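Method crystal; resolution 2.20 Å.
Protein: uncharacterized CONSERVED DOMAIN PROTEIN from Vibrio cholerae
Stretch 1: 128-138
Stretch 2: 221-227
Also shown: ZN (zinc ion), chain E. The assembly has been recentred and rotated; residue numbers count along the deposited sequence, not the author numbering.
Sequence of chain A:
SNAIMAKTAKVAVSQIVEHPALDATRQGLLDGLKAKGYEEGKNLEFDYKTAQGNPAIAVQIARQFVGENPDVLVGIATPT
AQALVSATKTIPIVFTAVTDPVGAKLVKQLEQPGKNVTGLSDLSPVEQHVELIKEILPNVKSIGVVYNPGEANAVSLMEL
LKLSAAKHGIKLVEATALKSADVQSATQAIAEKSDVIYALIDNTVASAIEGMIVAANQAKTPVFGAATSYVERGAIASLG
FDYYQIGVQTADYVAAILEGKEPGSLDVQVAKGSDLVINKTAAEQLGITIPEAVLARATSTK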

# COMPACT_ATOMS: atom_id res chain seq x y z
N GLN A 128 -16.81 25.89 -20.60
CA GLN A 128 -15.43 26.26 -20.78
C GLN A 128 -14.69 25.26 -21.70
O GLN A 128 -13.88 25.66 -22.53
CB GLN A 128 -14.80 26.42 -19.40
CG GLN A 128 -13.49 27.09 -19.33
CD GLN A 128 -12.94 27.20 -17.88
OE1 GLN A 128 -13.62 26.87 -16.90
NE2 GLN A 128 -11.71 27.69 -17.77
N HIS A 129 -15.01 23.97 -21.61
CA HIS A 129 -14.39 23.01 -22.50
C HIS A 129 -14.80 23.23 -23.98
O HIS A 129 -13.99 23.08 -24.87
CB HIS A 129 -14.75 21.56 -22.10
CG HIS A 129 -14.14 21.11 -20.81
ND1 HIS A 129 -14.57 19.99 -20.15
CD2 HIS A 129 -13.13 21.62 -20.07
CE1 HIS A 129 -13.85 19.83 -19.05
NE2 HIS A 129 -12.96 20.80 -18.98
N VAL A 130 -16.07 23.54 -24.23
CA VAL A 130 -16.51 23.79 -25.59
C VAL A 130 -15.81 25.03 -26.16
O VAL A 130 -15.38 25.03 -27.34
CB VAL A 130 -18.01 24.00 -25.62
CG1 VAL A 130 -18.47 24.51 -27.02
CG2 VAL A 130 -18.70 22.67 -25.20
N GLU A 131 -15.73 26.07 -25.34
CA GLU A 131 -15.09 27.32 -25.78
C GLU A 131 -13.64 27.01 -26.04
O GLU A 131 -13.08 27.48 -27.01
CB GLU A 131 -15.31 28.50 -24.79
CG GLU A 131 -16.81 28.96 -24.80
CD GLU A 131 -17.26 30.02 -23.73
OE1 GLU A 131 -16.86 29.95 -22.53
OE2 GLU A 131 -18.11 30.89 -24.11
N LEU A 132 -13.05 26.12 -25.25
CA LEU A 132 -11.66 25.78 -25.47
C LEU A 132 -11.44 24.93 -26.74
O LEU A 132 -10.48 25.18 -27.49
CB LEU A 132 -11.10 25.12 -24.22
CG LEU A 132 -9.62 24.77 -24.16
CD1 LEU A 132 -8.72 25.93 -24.57
CD2 LEU A 132 -9.30 24.31 -22.72
N ILE A 133 -12.36 24.00 -27.02
CA ILE A 133 -12.32 23.21 -28.24
C ILE A 133 -12.42 24.13 -29.46
O ILE A 133 -11.69 23.97 -30.41
CB ILE A 133 -13.45 22.14 -28.29
CG1 ILE A 133 -13.17 20.99 -27.30
CG2 ILE A 133 -13.58 21.53 -29.65
CD1 ILE A 133 -14.47 20.07 -26.99
N LYS A 134 -13.31 25.12 -29.39
CA LYS A 134 -13.48 26.10 -30.47
C LYS A 134 -12.23 26.98 -30.67
O LYS A 134 -11.91 27.39 -31.78
CB LYS A 134 -14.71 26.98 -30.22
CG LYS A 134 -15.24 27.80 -31.47
CD LYS A 134 -16.79 28.13 -31.36
CE LYS A 134 -17.20 29.59 -31.84
NZ LYS A 134 -18.02 30.32 -30.76
N GLU A 135 -11.51 27.24 -29.60
CA GLU A 135 -10.28 28.03 -29.63
C GLU A 135 -9.12 27.27 -30.28
O GLU A 135 -8.35 27.84 -31.06
CB GLU A 135 -9.88 28.47 -28.21
CG GLU A 135 -8.81 29.55 -28.19
CD GLU A 135 -8.24 29.84 -26.78
OE1 GLU A 135 -8.75 29.35 -25.74
OE2 GLU A 135 -7.24 30.54 -26.72
N ILE A 136 -8.99 26.01 -29.92
CA ILE A 136 -7.93 25.14 -30.43
C ILE A 136 -8.20 24.74 -31.87
O ILE A 136 -7.27 24.56 -32.61
CB ILE A 136 -7.81 23.83 -29.59
CG1 ILE A 136 -7.17 24.11 -28.23
CG2 ILE A 136 -7.00 22.75 -30.33
CD1 ILE A 136 -7.37 22.98 -27.24
N LEU A 137 -9.48 24.62 -32.22
CA LEU A 137 -9.95 24.10 -33.50
C LEU A 137 -11.06 25.02 -34.00
O LEU A 137 -12.24 24.68 -33.86
CB LEU A 137 -10.56 22.70 -33.35
CG LEU A 137 -9.65 21.55 -32.93
CD1 LEU A 137 -10.49 20.37 -32.48
CD2 LEU A 137 -8.77 21.16 -34.12
N PRO A 138 -10.70 26.16 -34.62
CA PRO A 138 -11.70 27.20 -34.89
C PRO A 138 -12.74 26.83 -35.92
O PRO A 138 -13.78 27.46 -36.00
CB PRO A 138 -10.87 28.42 -35.36
CG PRO A 138 -9.40 28.06 -35.04
CD PRO A 138 -9.36 26.52 -35.12
N THR A 221 -9.14 11.86 -36.00
CA THR A 221 -9.97 12.81 -35.29
C THR A 221 -9.31 13.06 -33.92
O THR A 221 -8.91 12.12 -33.27
CB THR A 221 -11.32 12.20 -35.13
OG1 THR A 221 -11.85 12.05 -36.45
CG2 THR A 221 -12.28 13.04 -34.22
N PRO A 222 -9.14 14.33 -33.54
CA PRO A 222 -8.56 14.65 -32.25
C PRO A 222 -9.54 14.36 -31.14
O PRO A 222 -10.73 14.40 -31.39
CB PRO A 222 -8.34 16.12 -32.33
CG PRO A 222 -9.23 16.62 -33.44
CD PRO A 222 -9.28 15.52 -34.40
N VAL A 223 -9.03 14.08 -29.94
CA VAL A 223 -9.82 13.92 -28.72
C VAL A 223 -9.44 15.05 -27.76
O VAL A 223 -8.27 15.28 -27.53
CB VAL A 223 -9.50 12.54 -28.10
CG1 VAL A 223 -10.19 12.32 -26.73
CG2 VAL A 223 -9.88 11.47 -29.07
N PHE A 224 -10.43 15.76 -27.24
CA PHE A 224 -10.24 16.73 -26.18
C PHE A 224 -10.68 16.06 -24.88
O PHE A 224 -11.78 15.49 -24.83
CB PHE A 224 -11.08 17.99 -26.39
CG PHE A 224 -10.93 18.98 -25.29
CD1 PHE A 224 -9.90 19.88 -25.31
CD2 PHE A 224 -11.74 18.92 -24.19
CE1 PHE A 224 -9.70 20.74 -24.24
CE2 PHE A 224 -11.56 19.78 -23.11
CZ PHE A 224 -10.55 20.70 -23.13
N GLY A 225 -9.84 16.14 -23.86
CA GLY A 225 -10.08 15.45 -22.61
C GLY A 225 -10.60 16.33 -21.48
O GLY A 225 -10.11 17.43 -21.23
N ALA A 226 -11.55 15.81 -20.73
CA ALA A 226 -12.05 16.54 -19.54
C ALA A 226 -11.17 16.22 -18.32
O ALA A 226 -11.36 16.76 -17.22
CB ALA A 226 -13.53 16.17 -19.31
N ALA A 227 -10.23 15.31 -18.52
CA ALA A 227 -9.33 14.86 -17.46
C ALA A 227 -7.91 14.80 -18.01
O ALA A 227 -7.71 14.36 -19.13
CB ALA A 227 -9.73 13.46 -16.94
ZN ZN E . -13.50 13.15 -37.49
O HOH W 1 -13.79 13.33 -39.94
O HOH W 2 -11.83 14.73 -37.74

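How do the two backbones meet? The helix that enters the first stretch from earlier in the chain and runs to Ile136 packs across the strand that includes Phe224 with their axes 10.0 Å apart at closest approach and their N-to-C directions 141° apart, closer to antiparallel than parallel. The register therefore runs backwards: by CA atoms, His129 pairs with Ala226, Ile133 with Phe224 and Leu137 with Pro222. No hydrogen bond crosses the contact; helical bonds such as Ile133 N to His129 O, 2.9 Å, stay within the first stretch.

Which side chain holds the contact together? Phe224, whose CA-to-CB bond points toward the helix, loses the largest area to the other stretch. Ile133 starts sideways, yet its end comes nearer, and Ile133 CG1 sits 3.6 Å from Phe224 CG in an off-centre CH-pi contact. Leu132 CD2 approaches Phe224 CZ at 3.8 Å, while Ile136 CD1 lies at the ring edge, 4.4 Å from Phe224 CE1.

What does His129 contribute? Its ring meets that of Phe224 obliquely, planes at 56°, with Phe224 CE2 over one histidine face, 3.7 Å from His129 CG. His129 CE1 also touches Ala226 CB at 3.7 Å. Both ring nitrogens hydrogen-bond elsewhere in the structure.

Where does the packing continue beyond the helix? Leu137, already out of helical conformation, places CD1 4.1 Å from Pro222 CG, a separate apolar contact.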